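Local coordinates for protein beta 1-3 glucanase (Clostridium beijerinckii NCIMB 8052, PDB 5H4E) that probably hydrolyses beta-1,3-glucans, as a glycoside hydrolase family 64 beta-1,3-glucanase domain, at residues N23-A29 with F78-Q84; A306-H310 with Y325-N331. One frame throughout, in Å; residues are numbered along the deposited sequence.

Contact 1 and contact 2 lie on opposite sides of the chain's centre, with centres about 40 Å apart and nearest atoms about 26 Å apart, so they do not touch and share no element. Contact 1 (23-29 with 78-84) pairs two strands of an antiparallel sheet and is partly buried: backbone bonds and aromatic packing lead out to a largely exposed polar edge of Asp24, Lys80 and Ser82. Contact 2 (306-310 with 325-331) is more buried and joins the end of helix 294-309 to the irregular loop before helix 332-339. Its bonds use carbonyls freed at a helix terminus, together with Asn and His side chains, rather than a strand ladder.

Contact 1. Residues N23-A29 with F78-Q84; sequences NDQIYWA and FCKASQQ
At the apolar centre of this short antiparallel beta ladder, in which strand 79-80 pairs with the start of strand 26-33, Cys79 (chi1 t) sets CB over the Trp28 ring (chi1 p), 4.2 Å from the five-membered-ring centroid, with SG oblique at 4.7 Å. These two share one face of the sheet, Tyr27 and Lys80 the other. At one end of the ladder Ala29 CB makes a CH-pi contact, 3.5 Å from the Phe78 ring centroid, and Tyr27 CB lies 3.8 Å from Phe78 CD1; at the other Ile26 CB meets Ala81 CB at 4.1 Å, and Ile26 packs on Ile99 of strand 95-101, which also pairs antiparallel with strand 26-33.

Residues 26-29 are extended (phi -115° to -147°, psi 129° to 151°), after a 3-10 segment at 23-25. Trp28 and Cys79 form a hydrogen-bonded pair (Trp28 N to Cys79 O 2.9 Å, Cys79 N to Trp28 O 2.8 Å), Tyr27 and Lys80 a non-hydrogen-bonded pair, CA to CA 4.5 Å. Ala81 N donates to Ile26 O at 2.8 Å; 81-83 then adopt helical phi/psi, and the turn, closed by Gln84 N to Lys80 O at 3.1 Å, lets Gln84 O accept from Trp28 NE1 at 2.8 Å. At the polar edge Asp24 (chi1 t) brings its carboxylate to Lys80 and Ser82 (chi1 p): extended Lys80 makes a long salt bridge (Lys80 NZ to Asp24 OD2 3.6 Å), and Ser82 OG donates to Asp24 OD1 at 2.7 Å.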
loop_
_atom_site.group_PDB
_atom_site.type_symbol
_atom_site.label_atom_id
_atom_site.label_comp_id
_atom_site.label_asym_id
_atom_site.label_seq_id
_atom_site.Cartn_x
_atom_site.Cartn_y
_atom_site.Cartn_z
ATOM N N ASN A 23 -0.422 -21.771 13.888
ATOM C CA ASN A 23 0.453 -20.671 14.283
ATOM C C ASN A 23 1.931 -21.005 14.074
ATOM O O ASN A 23 2.776 -20.114 13.924
ATOM C CB ASN A 23 0.196 -20.286 15.739
ATOM C CG ASN A 23 -1.094 -19.513 15.913
ATOM O OD1 ASN A 23 -1.819 -19.286 14.951
ATOM N ND2 ASN A 23 -1.390 -19.109 17.138
ATOM N N ASP A 24 2.238 -22.296 14.056
ATOM C CA ASP A 24 3.578 -22.767 13.737
ATOM C C ASP A 24 3.900 -22.593 12.243
ATOM O O ASP A 24 5.036 -22.792 11.823
ATOM C CB ASP A 24 3.720 -24.239 14.138
ATOM C CG ASP A 24 5.158 -24.655 14.321
ATOM O OD1 ASP A 24 5.878 -24.005 15.117
ATOM O OD2 ASP A 24 5.572 -25.629 13.661
ATOM N N GLN A 25 2.896 -22.210 11.453
ATOM C CA GLN A 25 3.072 -22.032 10.012
ATOM C C GLN A 25 2.886 -20.573 9.575
ATOM O O GLN A 25 2.808 -20.272 8.380
ATOM C CB GLN A 25 2.097 -22.930 9.257
ATOM C CG GLN A 25 2.328 -24.408 9.539
ATOM C CD GLN A 25 1.241 -25.299 8.987
ATOM O OE1 GLN A 25 0.068 -24.923 8.960
ATOM N NE2 GLN A 25 1.624 -26.499 8.548
ATOM N N ILE A 26 2.807 -19.682 10.553
ATOM C CA ILE A 26 2.662 -18.256 10.278
ATOM C C ILE A 26 3.911 -17.533 10.765
ATOM O O ILE A 26 4.329 -17.724 11.902
ATOM C CB ILE A 26 1.410 -17.690 10.961
ATOM C CG1 ILE A 26 0.158 -18.382 10.410
ATOM C CG2 ILE A 26 1.318 -16.171 10.759
ATOM C CD1 ILE A 26 -1.123 -18.008 11.163
ATOM N N TYR A 27 4.509 -16.720 9.902
ATOM C CA TYR A 27 5.746 -16.024 10.241
ATOM C C TYR A 27 5.581 -14.517 10.169
ATOM O O TYR A 27 5.025 -14.017 9.205
ATOM C CB TYR A 27 6.865 -16.435 9.296
ATOM C CG TYR A 27 7.178 -17.912 9.306
ATOM C CD1 TYR A 27 8.326 -18.387 9.940
ATOM C CD2 TYR A 27 6.344 -18.834 8.672
ATOM C CE1 TYR A 27 8.633 -19.736 9.955
ATOM C CE2 TYR A 27 6.650 -20.206 8.682
ATOM C CZ TYR A 27 7.801 -20.638 9.325
ATOM O OH TYR A 27 8.136 -21.978 9.351
ATOM N N TRP A 28 6.080 -13.789 11.165
ATOM C CA TRP A 28 6.068 -12.333 11.066
ATOM C C TRP A 28 7.445 -11.706 11.274
ATOM O O TRP A 28 8.300 -12.256 11.983
ATOM C CB TRP A 28 5.076 -11.737 12.063
ATOM C CG TRP A 28 5.458 -11.951 13.489
ATOM C CD1 TRP A 28 5.077 -12.990 14.295
ATOM C CD2 TRP A 28 6.278 -11.106 14.291
ATOM N NE1 TRP A 28 5.611 -12.837 15.546
ATOM C CE2 TRP A 28 6.360 -11.691 15.567
ATOM C CE3 TRP A 28 6.957 -9.907 14.055
ATOM C CZ2 TRP A 28 7.094 -11.127 16.598
ATOM C CZ3 TRP A 28 7.684 -9.348 15.086
ATOM C CH2 TRP A 28 7.742 -9.957 16.341
ATOM N N ALA A 29 7.643 -10.557 10.636
ATOM C CA ALA A 29 8.817 -9.716 10.824
ATOM C C ALA A 29 8.386 -8.265 10.667
ATOM O O ALA A 29 7.531 -7.964 9.836
ATOM C CB ALA A 29 9.916 -10.067 9.811
ATOM N N PHE A 78 12.423 -13.140 10.818
ATOM C CA PHE A 78 11.080 -13.676 11.028
ATOM C C PHE A 78 10.945 -14.510 12.285
ATOM O O PHE A 78 11.919 -15.093 12.773
ATOM C CB PHE A 78 10.657 -14.500 9.804
ATOM C CG PHE A 78 10.229 -13.647 8.654
ATOM C CD1 PHE A 78 8.886 -13.342 8.465
ATOM C CD2 PHE A 78 11.167 -13.083 7.809
ATOM C CE1 PHE A 78 8.488 -12.519 7.417
ATOM C CE2 PHE A 78 10.771 -12.268 6.763
ATOM C CZ PHE A 78 9.428 -11.985 6.574
ATOM N N CYS A 79 9.716 -14.553 12.794
ATOM C CA CYS A 79 9.364 -15.292 14.003
ATOM C C CYS A 79 8.060 -16.060 13.785
ATOM O O CYS A 79 7.112 -15.509 13.232
ATOM C CB CYS A 79 9.235 -14.327 15.191
ATOM S SG CYS A 79 8.707 -15.076 16.765
ATOM N N LYS A 80 8.007 -17.325 14.196
ATOM C CA LYS A 80 6.762 -18.096 14.106
ATOM C C LYS A 80 5.747 -17.570 15.114
ATOM O O LYS A 80 6.116 -17.236 16.238
ATOM C CB LYS A 80 7.005 -19.587 14.372
ATOM C CG LYS A 80 7.755 -20.337 13.275
ATOM C CD LYS A 80 7.990 -21.806 13.653
ATOM C CE LYS A 80 8.659 -22.541 12.495
ATOM N NZ LYS A 80 8.619 -24.037 12.589
ATOM N N ALA A 81 4.472 -17.520 14.731
ATOM C CA ALA A 81 3.428 -17.112 15.669
ATOM C C ALA A 81 3.413 -18.033 16.898
ATOM O O ALA A 81 3.049 -17.616 18.003
ATOM C CB ALA A 81 2.068 -17.103 14.999
ATOM N N SER A 82 3.835 -19.280 16.709
ATOM C CA SER A 82 3.847 -20.240 17.806
ATOM C C SER A 82 4.939 -19.923 18.831
ATOM O O SER A 82 4.773 -20.220 20.011
ATOM C CB SER A 82 4.005 -21.662 17.260
ATOM O OG SER A 82 5.218 -21.806 16.552
ATOM N N GLN A 83 6.042 -19.318 18.391
ATOM C CA GLN A 83 7.065 -18.809 19.312
ATOM C C GLN A 83 6.579 -17.547 20.027
ATOM O O GLN A 83 6.646 -17.452 21.243
ATOM C CB GLN A 83 8.379 -18.504 18.588
ATOM C CG GLN A 83 9.396 -17.773 19.482
ATOM C CD GLN A 83 10.811 -17.715 18.899
ATOM O OE1 GLN A 83 11.043 -18.106 17.755
ATOM N NE2 GLN A 83 11.761 -17.218 19.691
ATOM N N GLN A 84 6.099 -16.571 19.261
ATOM C CA GLN A 84 5.512 -15.373 19.843
ATOM C C GLN A 84 4.492 -14.808 18.853
ATOM O O GLN A 84 4.842 -14.510 17.712
ATOM C CB GLN A 84 6.580 -14.333 20.171
ATOM C CG GLN A 84 6.039 -13.097 20.906
ATOM C CD GLN A 84 7.137 -12.213 21.464
ATOM O OE1 GLN A 84 7.972 -12.659 22.251
ATOM N NE2 GLN A 84 7.148 -10.948 21.048
HETATM O O HOH W 1 0.266 -19.276 19.288
#

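Contact 2. Residues A306-H310 with Y325-N331; sequences AFNRH and YKDAPAN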
loop_
_atom_site.group_PDB
_atom_site.type_symbol
_atom_site.label_atom_id
_atom_site.label_comp_id
_atom_site.label_asym_id
_atom_site.label_seq_id
_atom_site.Cartn_x
_atom_site.Cartn_y
_atom_site.Cartn_z
ATOM N N ALA A 306 -8.402 11.104 -8.685
ATOM C CA ALA A 306 -9.582 11.379 -9.517
ATOM C C ALA A 306 -9.490 10.662 -10.869
ATOM O O ALA A 306 -10.505 10.213 -11.428
ATOM C CB ALA A 306 -9.756 12.888 -9.715
ATOM N N PHE A 307 -8.277 10.535 -11.393
ATOM C CA PHE A 307 -8.082 9.725 -12.588
ATOM C C PHE A 307 -8.439 8.276 -12.320
ATOM O O PHE A 307 -9.238 7.703 -13.057
ATOM C CB PHE A 307 -6.652 9.839 -13.107
ATOM C CG PHE A 307 -6.463 10.973 -14.075
ATOM C CD1 PHE A 307 -7.102 10.957 -15.305
ATOM C CD2 PHE A 307 -5.645 12.052 -13.761
ATOM C CE1 PHE A 307 -6.930 12.006 -16.213
ATOM C CE2 PHE A 307 -5.482 13.106 -14.666
ATOM C CZ PHE A 307 -6.117 13.065 -15.886
ATOM N N ASN A 308 -7.887 7.684 -11.260
ATOM C CA ASN A 308 -8.218 6.297 -10.941
ATOM C C ASN A 308 -9.713 6.057 -10.735
ATOM O O ASN A 308 -10.239 4.995 -11.096
ATOM C CB ASN A 308 -7.471 5.840 -9.689
ATOM C CG ASN A 308 -6.031 5.505 -9.980
ATOM O OD1 ASN A 308 -5.726 4.416 -10.461
ATOM N ND2 ASN A 308 -5.143 6.454 -9.738
ATOM N N ARG A 309 -10.383 7.048 -10.158
ATOM C CA ARG A 309 -11.805 6.945 -9.826
ATOM C C ARG A 309 -12.712 7.411 -10.971
ATOM O O ARG A 309 -13.942 7.318 -10.862
ATOM C CB ARG A 309 -12.104 7.757 -8.557
ATOM C CG ARG A 309 -11.463 7.176 -7.287
ATOM C CD ARG A 309 -11.436 8.190 -6.136
ATOM N NE ARG A 309 -10.878 7.605 -4.917
ATOM C CZ ARG A 309 -10.510 8.305 -3.845
ATOM N NH1 ARG A 309 -10.618 9.634 -3.839
ATOM N NH2 ARG A 309 -10.010 7.678 -2.782
ATOM N N HIS A 310 -12.093 7.864 -12.065
ATOM C CA HIS A 310 -12.771 8.439 -13.237
ATOM C C HIS A 310 -13.774 9.532 -12.834
ATOM O O HIS A 310 -14.959 9.443 -13.130
ATOM C CB HIS A 310 -13.474 7.342 -14.065
ATOM C CG HIS A 310 -13.860 7.773 -15.453
ATOM N ND1 HIS A 310 -13.278 7.241 -16.587
ATOM C CD2 HIS A 310 -14.789 8.661 -15.892
ATOM C CE1 HIS A 310 -13.823 7.790 -17.661
ATOM N NE2 HIS A 310 -14.742 8.652 -17.268
ATOM N N TYR A 325 -15.809 5.344 -10.277
ATOM C CA TYR A 325 -15.752 4.117 -11.077
ATOM C C TYR A 325 -16.995 3.871 -11.927
ATOM O O TYR A 325 -17.340 2.723 -12.208
ATOM C CB TYR A 325 -15.524 2.909 -10.168
ATOM C CG TYR A 325 -14.366 3.069 -9.209
ATOM C CD1 TYR A 325 -13.051 3.014 -9.659
ATOM C CD2 TYR A 325 -14.586 3.257 -7.854
ATOM C CE1 TYR A 325 -11.990 3.153 -8.780
ATOM C CE2 TYR A 325 -13.525 3.393 -6.959
ATOM C CZ TYR A 325 -12.234 3.340 -7.430
ATOM O OH TYR A 325 -11.189 3.460 -6.541
ATOM N N LYS A 326 -17.645 4.949 -12.358
ATOM C CA LYS A 326 -18.913 4.840 -13.079
ATOM C C LYS A 326 -18.735 4.615 -14.578
ATOM O O LYS A 326 -19.668 4.222 -15.275
ATOM C CB LYS A 326 -19.757 6.091 -12.844
ATOM C CG LYS A 326 -20.447 6.142 -11.489
ATOM C CD LYS A 326 -21.655 5.209 -11.473
ATOM C CE LYS A 326 -22.392 5.209 -10.132
ATOM N NZ LYS A 326 -21.531 4.792 -8.980
ATOM N N ASP A 327 -17.543 4.879 -15.085
ATOM C CA ASP A 327 -17.264 4.533 -16.472
ATOM C C ASP A 327 -15.786 4.249 -16.671
ATOM O O ASP A 327 -14.944 4.700 -15.894
ATOM C CB ASP A 327 -17.720 5.646 -17.422
ATOM C CG ASP A 327 -17.817 5.168 -18.878
ATOM O OD1 ASP A 327 -17.720 3.934 -19.115
ATOM O OD2 ASP A 327 -17.994 6.017 -19.781
ATOM N N ALA A 328 -15.490 3.486 -17.721
ATOM C CA ALA A 328 -14.125 3.144 -18.091
ATOM C C ALA A 328 -13.480 4.284 -18.880
ATOM O O ALA A 328 -14.168 5.006 -19.609
ATOM C CB ALA A 328 -14.120 1.854 -18.910
ATOM N N PRO A 329 -12.158 4.461 -18.745
ATOM C CA PRO A 329 -11.249 3.675 -17.907
ATOM C C PRO A 329 -11.314 4.087 -16.442
ATOM O O PRO A 329 -11.401 5.268 -16.126
ATOM C CB PRO A 329 -9.879 4.004 -18.493
ATOM C CG PRO A 329 -10.018 5.413 -18.942
ATOM C CD PRO A 329 -11.434 5.507 -19.491
ATOM N N ALA A 330 -11.242 3.104 -15.553
ATOM C CA ALA A 330 -11.138 3.386 -14.130
ATOM C C ALA A 330 -10.339 2.263 -13.496
ATOM O O ALA A 330 -10.099 1.238 -14.135
ATOM C CB ALA A 330 -12.518 3.498 -13.499
ATOM N N ASN A 331 -9.936 2.440 -12.247
ATOM C CA ASN A 331 -9.163 1.386 -11.585
ATOM C C ASN A 331 -10.109 0.336 -10.999
ATOM O O ASN A 331 -10.417 0.351 -9.811
ATOM C CB ASN A 331 -8.251 1.976 -10.512
ATOM C CG ASN A 331 -7.167 1.017 -10.088
ATOM O OD1 ASN A 331 -7.402 -0.179 -10.020
ATOM N ND2 ASN A 331 -5.966 1.538 -9.812
HETATM O O HOH W 2 -11.533 4.761 -4.291
HETATM O O HOH W 3 -16.961 7.791 -12.368
#
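This is a buried junction between a helix C-terminus and a loop: the Schellman motif that closes helix 294-309 is met by segment 325-331, which leads into helix 332-339. His310, the first residue to leave helical phi/psi, has positive phi (50°), and its N bonds back to Phe307 O at 3.0 Å. The last carbonyls of the helix are taken up by the loop: Asn331 N donates to Asn308 O at 2.8 Å, and Tyr325 N to Arg309 O at 2.8 Å. Asn331 is also the N-cap of helix 332-339, its OD1 accepting from Ala334 N, while its ND2 donates to Asn308 OD1 at 3.0 Å. One residue thus ties the end of one helix to the start of the next. Asn308 ND2 in turn bonds to Val282 O.

Arg309 CA lies over the face of the Tyr325 ring, 4.3 Å from its centroid, a CH-pi contact; the ring's other neighbours include Ala334 and His338 of helix 332-339. Water 2 bridges Tyr325 OH (2.6 Å) and Arg309 NE (3.0 Å); the guanidinium continues to a salt bridge with Asp352. Two residues before Asn331, a cis peptide bond precedes Pro329. The His310 ring, stacked with Tyr229 of helix 227-236, packs against this part of the loop, and its ND1 donates to Pro329 O at 2.8 Å.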